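Local coordinates for protein peptidase S15/CocE/NonD (Thaumarchaeota archaeon SCGC AB-539-E09, PDB 4PF1) that is a serine aminopeptidase of the alpha/beta-hydrolase fold and probably cleaves residues from the N-terminal end of peptides, at residues A[27-37]-A[48-56]; A[400-408]-A[617-626]. All coordinates share one frame; numbering follows the deposited sequence.

Interaction 1: A[27-37]-A[48-56]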
# COMPACT_ATOMS: atom_id res chain seq x y z
N THR A 27 -23.26 15.14 -27.32
CA THR A 27 -23.40 15.70 -25.97
C THR A 27 -24.86 15.95 -25.55
O THR A 27 -25.09 16.52 -24.48
CB THR A 27 -22.59 17.01 -25.86
OG1 THR A 27 -23.11 17.96 -26.80
CG2 THR A 27 -21.10 16.81 -26.08
N ASP A 28 -25.85 15.52 -26.36
CA ASP A 28 -27.28 15.75 -26.06
C ASP A 28 -27.76 14.97 -24.81
O ASP A 28 -28.78 15.34 -24.23
CB ASP A 28 -28.17 15.44 -27.27
CG ASP A 28 -27.80 14.18 -28.03
OD1 ASP A 28 -28.18 13.08 -27.58
OD2 ASP A 28 -27.15 14.30 -29.08
N LEU A 29 -27.02 13.93 -24.37
CA LEU A 29 -27.35 13.15 -23.18
C LEU A 29 -26.59 13.68 -21.93
O LEU A 29 -26.70 13.08 -20.85
CB LEU A 29 -27.04 11.66 -23.41
CG LEU A 29 -28.10 10.67 -22.96
CD1 LEU A 29 -29.28 10.61 -23.95
CD2 LEU A 29 -27.50 9.28 -22.80
N PHE A 30 -25.84 14.79 -22.08
CA PHE A 30 -25.09 15.39 -20.97
C PHE A 30 -26.04 16.24 -20.11
O PHE A 30 -27.03 16.76 -20.63
CB PHE A 30 -23.92 16.26 -21.50
CG PHE A 30 -22.69 15.55 -22.05
CD1 PHE A 30 -22.81 14.32 -22.70
CD2 PHE A 30 -21.45 16.16 -22.02
CE1 PHE A 30 -21.69 13.69 -23.25
CE2 PHE A 30 -20.32 15.53 -22.57
CZ PHE A 30 -20.45 14.30 -23.18
N ASP A 31 -25.75 16.38 -18.81
CA ASP A 31 -26.61 17.20 -17.95
C ASP A 31 -26.16 18.68 -17.97
O ASP A 31 -26.60 19.48 -17.13
CB ASP A 31 -26.65 16.64 -16.51
CG ASP A 31 -25.36 16.75 -15.70
OD1 ASP A 31 -24.34 17.21 -16.26
OD2 ASP A 31 -25.38 16.39 -14.51
N TYR A 32 -25.29 19.05 -18.94
CA TYR A 32 -24.76 20.40 -19.09
C TYR A 32 -24.42 20.69 -20.56
O TYR A 32 -24.16 19.76 -21.32
CB TYR A 32 -23.50 20.59 -18.21
CG TYR A 32 -22.28 19.81 -18.68
CD1 TYR A 32 -22.13 18.46 -18.36
CD2 TYR A 32 -21.28 20.43 -19.43
CE1 TYR A 32 -21.02 17.74 -18.80
CE2 TYR A 32 -20.17 19.71 -19.88
CZ TYR A 32 -20.04 18.37 -19.55
OH TYR A 32 -18.94 17.67 -19.98
N THR A 33 -24.37 21.98 -20.93
CA THR A 33 -23.98 22.41 -22.27
C THR A 33 -22.62 23.12 -22.17
O THR A 33 -22.39 23.90 -21.25
CB THR A 33 -25.07 23.28 -22.90
OG1 THR A 33 -26.27 22.51 -22.99
CG2 THR A 33 -24.70 23.80 -24.28
N ARG A 34 -21.72 22.82 -23.11
CA ARG A 34 -20.38 23.40 -23.14
C ARG A 34 -20.27 24.42 -24.28
O ARG A 34 -20.31 24.05 -25.45
CB ARG A 34 -19.33 22.29 -23.29
CG ARG A 34 -17.88 22.75 -23.15
CD ARG A 34 -16.91 21.60 -23.36
NE ARG A 34 -16.93 20.65 -22.24
CZ ARG A 34 -16.12 20.72 -21.19
NH1 ARG A 34 -15.20 21.67 -21.11
NH2 ARG A 34 -16.22 19.83 -20.21
N ARG A 35 -20.17 25.72 -23.92
CA ARG A 35 -20.03 26.81 -24.89
C ARG A 35 -18.59 27.31 -24.92
O ARG A 35 -18.07 27.76 -23.89
CB ARG A 35 -21.00 27.96 -24.56
CG ARG A 35 -22.31 27.89 -25.32
CD ARG A 35 -23.14 29.15 -25.12
NE ARG A 35 -22.62 30.28 -25.89
CZ ARG A 35 -23.30 31.41 -26.09
NH1 ARG A 35 -24.52 31.57 -25.59
NH2 ARG A 35 -22.75 32.40 -26.80
N GLU A 36 -17.94 27.23 -26.09
CA GLU A 36 -16.56 27.68 -26.27
C GLU A 36 -16.56 28.97 -27.06
O GLU A 36 -17.02 28.99 -28.21
CB GLU A 36 -15.71 26.59 -26.95
CG GLU A 36 -15.63 25.31 -26.13
CD GLU A 36 -14.80 24.19 -26.75
OE1 GLU A 36 -15.05 23.84 -27.93
OE2 GLU A 36 -13.95 23.62 -26.03
N GLU A 37 -16.14 30.08 -26.42
CA GLU A 37 -16.20 31.39 -27.05
C GLU A 37 -14.86 32.11 -27.04
O GLU A 37 -14.15 32.10 -26.04
CB GLU A 37 -17.26 32.27 -26.36
CG GLU A 37 -18.68 31.72 -26.43
CD GLU A 37 -19.38 31.84 -27.77
OE1 GLU A 37 -18.98 32.70 -28.59
OE2 GLU A 37 -20.36 31.09 -27.99
N ASN A 48 -9.86 32.80 -24.95
CA ASN A 48 -10.58 31.53 -24.98
C ASN A 48 -11.39 31.36 -23.70
O ASN A 48 -10.83 31.37 -22.60
CB ASN A 48 -9.61 30.37 -25.18
CG ASN A 48 -10.29 29.05 -25.46
OD1 ASN A 48 -11.33 28.99 -26.12
ND2 ASN A 48 -9.70 27.98 -24.96
N THR A 49 -12.73 31.27 -23.84
CA THR A 49 -13.64 31.21 -22.70
C THR A 49 -14.53 29.97 -22.76
O THR A 49 -15.27 29.78 -23.73
CB THR A 49 -14.45 32.52 -22.63
OG1 THR A 49 -13.58 33.62 -22.88
CG2 THR A 49 -15.14 32.70 -21.30
N ILE A 50 -14.47 29.14 -21.71
CA ILE A 50 -15.25 27.90 -21.61
C ILE A 50 -16.41 28.13 -20.65
O ILE A 50 -16.20 28.32 -19.46
CB ILE A 50 -14.35 26.70 -21.18
CG1 ILE A 50 -13.04 26.59 -22.02
CG2 ILE A 50 -15.14 25.37 -21.14
CD1 ILE A 50 -13.18 26.65 -23.59
N ILE A 51 -17.64 28.11 -21.19
CA ILE A 51 -18.87 28.36 -20.42
C ILE A 51 -19.65 27.04 -20.24
O ILE A 51 -20.06 26.42 -21.22
CB ILE A 51 -19.72 29.46 -21.11
CG1 ILE A 51 -18.88 30.73 -21.39
CG2 ILE A 51 -20.97 29.80 -20.28
CD1 ILE A 51 -19.21 31.44 -22.71
N LEU A 52 -19.85 26.64 -18.98
CA LEU A 52 -20.59 25.41 -18.65
C LEU A 52 -21.95 25.77 -18.07
O LEU A 52 -22.04 26.33 -16.97
CB LEU A 52 -19.78 24.52 -17.67
CG LEU A 52 -18.31 24.25 -18.03
CD1 LEU A 52 -17.60 23.57 -16.90
CD2 LEU A 52 -18.19 23.41 -19.31
N ILE A 53 -23.01 25.51 -18.84
CA ILE A 53 -24.37 25.84 -18.43
C ILE A 53 -25.13 24.55 -18.07
O ILE A 53 -25.27 23.68 -18.93
CB ILE A 53 -25.13 26.66 -19.52
CG1 ILE A 53 -24.23 27.76 -20.14
CG2 ILE A 53 -26.43 27.24 -18.95
CD1 ILE A 53 -24.59 28.14 -21.57
N PRO A 54 -25.63 24.42 -16.82
CA PRO A 54 -26.41 23.22 -16.48
C PRO A 54 -27.70 23.17 -17.31
O PRO A 54 -28.31 24.21 -17.54
CB PRO A 54 -26.71 23.40 -14.98
CG PRO A 54 -25.77 24.47 -14.51
CD PRO A 54 -25.55 25.36 -15.69
N LYS A 55 -28.07 21.99 -17.81
CA LYS A 55 -29.26 21.86 -18.66
C LYS A 55 -30.56 22.12 -17.88
O LYS A 55 -30.72 21.64 -16.76
CB LYS A 55 -29.31 20.48 -19.34
CG LYS A 55 -28.41 20.38 -20.56
CD LYS A 55 -28.94 19.36 -21.56
CE LYS A 55 -28.14 19.36 -22.85
NZ LYS A 55 -26.98 18.44 -22.78
N GLY A 56 -31.44 22.93 -18.48
CA GLY A 56 -32.75 23.27 -17.92
C GLY A 56 -32.77 24.45 -16.97
O GLY A 56 -33.85 24.92 -16.59
O HOH W 1 -27.79 24.34 -21.23
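The ammonium of Lys55 is gripped by backbone carbonyls of segment 27-37: NZ lies 2.7 Å from Phe30 O, approaching from above the carbonyl plane, and makes weaker bonds to Thr27 O and Tyr32 O. The lysine chain is extended as far as CE and bends only at its last torsion (chi4 88°), which turns NZ back toward the type I turn Thr27-Phe30. Its own amide closes the ladder, Lys55 N to Asp31 O at 3.0 Å and nearly straight (175°). Beyond it, Thr33, Arg35 and Glu37 form antiparallel hydrogen-bonded pairs with Ile53, Ile51 and Thr49. On the Tyr32 face, Leu52 CD2 sits over the centre of the Arg34 guanidinium, 3.9 Å from Arg34 CZ, while Arg34 NH2 donates to Thr75 O. On the other face, Arg35 holds Glu37 OE2 side-on through NE and NH2 (Arg35 NH2 to Glu37 OE2, 3.0 Å), and Ile51 CD1 packs on Glu37 CG at 3.8 Å. The beta hairpin edges the central alpha/beta-hydrolase sheet, with strand 32-40 outermost within this chain: strand 46-54 pairs antiparallel with strand 100-105 on its other side, helix 133-147 covers Ile51 through Trp143 and Leu144, and helix 83-86 covers Tyr32 and Leu52.

Interaction 2: A[400-408]-A[617-626]; sequences EAHYCDLYV and PTAIEIHIIS
The His402 ring has Ile624 over one face, with Ile624 O 3.3 Å from His402 CD2 and a CH-pi contact from Ile624 CB 27° off the normal, while Ser626 OG lies at its edge. With CG between the backbone N and the carbonyl carbon (chi1 49°), the imidazole folds back over the neighbouring strand. The His623 ring receives Tyr403 CB at its edge, 3.6 Å from His623 ND1, and its NE2 bonds Pro393 O. The Tyr403 ring stands almost perpendicular to the Glu621 carboxylate (87°); its hydroxyl donates to Glu621 OE1, Tyr403 OH to OE1 being 2.7 Å, from above the carboxylate plane. Glu621 and Asp405 run side by side with nearly parallel carboxylates, and Arg491 forms salt bridges to both, probably offsetting their like charges. A leucine in place of Glu621 would probably leave the Tyr403 hydroxyl without its acceptor and Arg491 with one fewer carboxylate. On the opposite face Cys404 SG meets Ile624 CD1 at 3.6 Å and Leu406 CB lies 4.2 Å from Ile620 CB. Backbone bonds from Ser626-Glu400 to Val408-Thr618 complete the antiparallel ladder. This pair belongs to the C-terminal non-catalytic domain, whose antiparallel sheets are consistent with the galactose-binding-like jelly roll of this family: strand 606-625 runs between strands 401-408 and 489-496, Ile624 and Ile625 pack on strand 482-486, and strand 571-577 covers Leu406 and Ile620.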
# COMPACT_ATOMS: atom_id res chain seq x y z
N GLU A 400 -9.11 35.41 26.61
CA GLU A 400 -8.03 36.33 26.97
C GLU A 400 -6.77 36.05 26.13
O GLU A 400 -6.66 34.99 25.51
CB GLU A 400 -7.72 36.24 28.47
CG GLU A 400 -7.59 37.60 29.15
CD GLU A 400 -6.22 38.24 29.05
OE1 GLU A 400 -5.25 37.66 29.60
OE2 GLU A 400 -6.10 39.31 28.42
N ALA A 401 -5.82 37.02 26.10
CA ALA A 401 -4.59 36.92 25.30
C ALA A 401 -3.38 37.61 25.97
O ALA A 401 -3.56 38.50 26.81
CB ALA A 401 -4.83 37.53 23.93
N HIS A 402 -2.14 37.20 25.58
CA HIS A 402 -0.88 37.77 26.06
C HIS A 402 0.30 37.40 25.13
O HIS A 402 0.54 36.22 24.87
CB HIS A 402 -0.57 37.37 27.53
CG HIS A 402 -0.70 35.91 27.83
ND1 HIS A 402 0.41 35.12 28.10
CD2 HIS A 402 -1.81 35.15 27.98
CE1 HIS A 402 -0.06 33.92 28.37
NE2 HIS A 402 -1.39 33.88 28.30
N TYR A 403 1.00 38.43 24.63
CA TYR A 403 2.13 38.33 23.70
C TYR A 403 3.45 38.28 24.49
O TYR A 403 3.79 39.25 25.18
CB TYR A 403 2.05 39.52 22.71
CG TYR A 403 3.34 39.92 22.03
CD1 TYR A 403 3.87 39.16 20.99
CD2 TYR A 403 3.95 41.14 22.33
CE1 TYR A 403 5.03 39.56 20.32
CE2 TYR A 403 5.10 41.55 21.66
CZ TYR A 403 5.64 40.76 20.66
OH TYR A 403 6.78 41.17 20.01
N CYS A 404 4.17 37.13 24.45
CA CYS A 404 5.39 36.92 25.24
C CYS A 404 6.58 36.38 24.40
O CYS A 404 6.43 36.10 23.21
CB CYS A 404 5.11 36.02 26.43
SG CYS A 404 4.81 34.29 26.00
N ASP A 405 7.76 36.24 25.05
CA ASP A 405 9.00 35.79 24.43
C ASP A 405 9.38 34.37 24.85
O ASP A 405 9.37 34.05 26.04
CB ASP A 405 10.15 36.75 24.75
CG ASP A 405 10.20 38.02 23.92
OD1 ASP A 405 9.22 38.28 23.17
OD2 ASP A 405 11.20 38.76 24.01
N LEU A 406 9.79 33.56 23.87
CA LEU A 406 10.27 32.19 24.06
C LEU A 406 11.78 32.18 23.78
O LEU A 406 12.20 32.07 22.63
CB LEU A 406 9.50 31.25 23.11
CG LEU A 406 9.44 29.76 23.47
CD1 LEU A 406 9.05 29.54 24.95
CD2 LEU A 406 8.46 29.04 22.57
N TYR A 407 12.58 32.36 24.85
CA TYR A 407 14.05 32.50 24.77
C TYR A 407 14.79 31.18 24.53
O TYR A 407 14.47 30.18 25.16
CB TYR A 407 14.60 33.13 26.06
CG TYR A 407 14.09 34.53 26.31
CD1 TYR A 407 14.68 35.63 25.69
CD2 TYR A 407 13.05 34.77 27.21
CE1 TYR A 407 14.23 36.92 25.93
CE2 TYR A 407 12.59 36.06 27.45
CZ TYR A 407 13.18 37.14 26.81
OH TYR A 407 12.74 38.42 27.05
N VAL A 408 15.84 31.23 23.67
CA VAL A 408 16.74 30.08 23.47
C VAL A 408 17.71 30.08 24.67
O VAL A 408 18.13 31.16 25.11
CB VAL A 408 17.48 30.08 22.09
CG1 VAL A 408 16.48 30.04 20.93
CG2 VAL A 408 18.44 31.25 21.94
N PRO A 617 19.22 38.99 23.42
CA PRO A 617 18.33 37.88 23.76
C PRO A 617 17.56 37.31 22.56
O PRO A 617 16.48 37.81 22.21
CB PRO A 617 17.40 38.48 24.81
CG PRO A 617 17.37 39.94 24.52
CD PRO A 617 18.57 40.30 23.68
N THR A 618 18.10 36.24 21.94
CA THR A 618 17.43 35.55 20.84
C THR A 618 16.19 34.86 21.40
O THR A 618 16.29 34.15 22.41
CB THR A 618 18.38 34.57 20.13
OG1 THR A 618 19.42 35.30 19.49
CG2 THR A 618 17.65 33.68 19.12
N ALA A 619 15.02 35.11 20.78
CA ALA A 619 13.75 34.55 21.23
C ALA A 619 12.72 34.54 20.12
O ALA A 619 12.84 35.29 19.15
CB ALA A 619 13.21 35.37 22.40
N ILE A 620 11.68 33.71 20.29
CA ILE A 620 10.52 33.70 19.41
C ILE A 620 9.44 34.51 20.10
O ILE A 620 9.10 34.23 21.25
CB ILE A 620 10.04 32.25 19.08
CG1 ILE A 620 11.18 31.37 18.49
CG2 ILE A 620 8.79 32.27 18.17
CD1 ILE A 620 11.85 31.87 17.21
N GLU A 621 8.96 35.55 19.42
CA GLU A 621 7.89 36.40 19.95
C GLU A 621 6.57 35.79 19.54
O GLU A 621 6.21 35.84 18.36
CB GLU A 621 8.03 37.85 19.45
CG GLU A 621 9.36 38.50 19.82
CD GLU A 621 9.61 39.87 19.21
OE1 GLU A 621 8.76 40.35 18.43
OE2 GLU A 621 10.68 40.46 19.51
N ILE A 622 5.90 35.10 20.48
CA ILE A 622 4.64 34.40 20.21
C ILE A 622 3.48 34.99 21.03
O ILE A 622 3.69 35.51 22.13
CB ILE A 622 4.75 32.87 20.45
CG1 ILE A 622 5.77 32.52 21.54
CG2 ILE A 622 5.05 32.14 19.15
CD1 ILE A 622 5.17 32.20 22.85
N HIS A 623 2.27 34.88 20.49
CA HIS A 623 1.06 35.39 21.12
C HIS A 623 0.24 34.23 21.71
O HIS A 623 -0.43 33.49 20.97
CB HIS A 623 0.25 36.20 20.08
CG HIS A 623 -1.00 36.82 20.61
ND1 HIS A 623 -0.96 37.94 21.42
CD2 HIS A 623 -2.29 36.48 20.39
CE1 HIS A 623 -2.22 38.23 21.69
NE2 HIS A 623 -3.06 37.38 21.09
N ILE A 624 0.35 34.03 23.04
CA ILE A 624 -0.35 32.96 23.76
C ILE A 624 -1.73 33.46 24.18
O ILE A 624 -1.86 34.56 24.72
CB ILE A 624 0.48 32.43 24.98
CG1 ILE A 624 1.80 31.77 24.51
CG2 ILE A 624 -0.34 31.46 25.85
CD1 ILE A 624 2.77 31.33 25.64
N ILE A 625 -2.77 32.65 23.93
CA ILE A 625 -4.15 33.00 24.27
C ILE A 625 -4.68 32.03 25.35
O ILE A 625 -4.29 30.87 25.38
CB ILE A 625 -5.07 33.05 23.01
CG1 ILE A 625 -5.04 31.72 22.21
CG2 ILE A 625 -4.69 34.25 22.12
CD1 ILE A 625 -6.08 31.63 21.07
N SER A 626 -5.53 32.54 26.26
CA SER A 626 -6.10 31.74 27.33
C SER A 626 -7.48 31.18 26.93
O SER A 626 -7.60 29.94 26.77
CB SER A 626 -6.21 32.56 28.62
OG SER A 626 -4.94 33.02 29.03
OXT SER A 626 -8.42 31.98 26.71
O HOH W 2 17.99 34.38 24.68

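Overall arrangement
Both interactions are antiparallel strand pairs with the same 159° angle between their axes, yet they share no element: their centres are 54 Å apart, on opposite sides of the chain's centre, with nearest atoms about 40 Å apart. Interaction 1 is a local hairpin at the outer end of the catalytic-fold sheet; interaction 2 joins strands over 200 residues apart in sequence, bringing the C-terminal strand alongside strand 401-408. Each is partly buried, with nine buried residues. In interaction 1 burial falls mostly on segment 48-56, whereas charged residues populate 27-37. Interaction 2 buries more surface between its segments (998 against 793 Å²) and relies more on aromatic and imidazole rings.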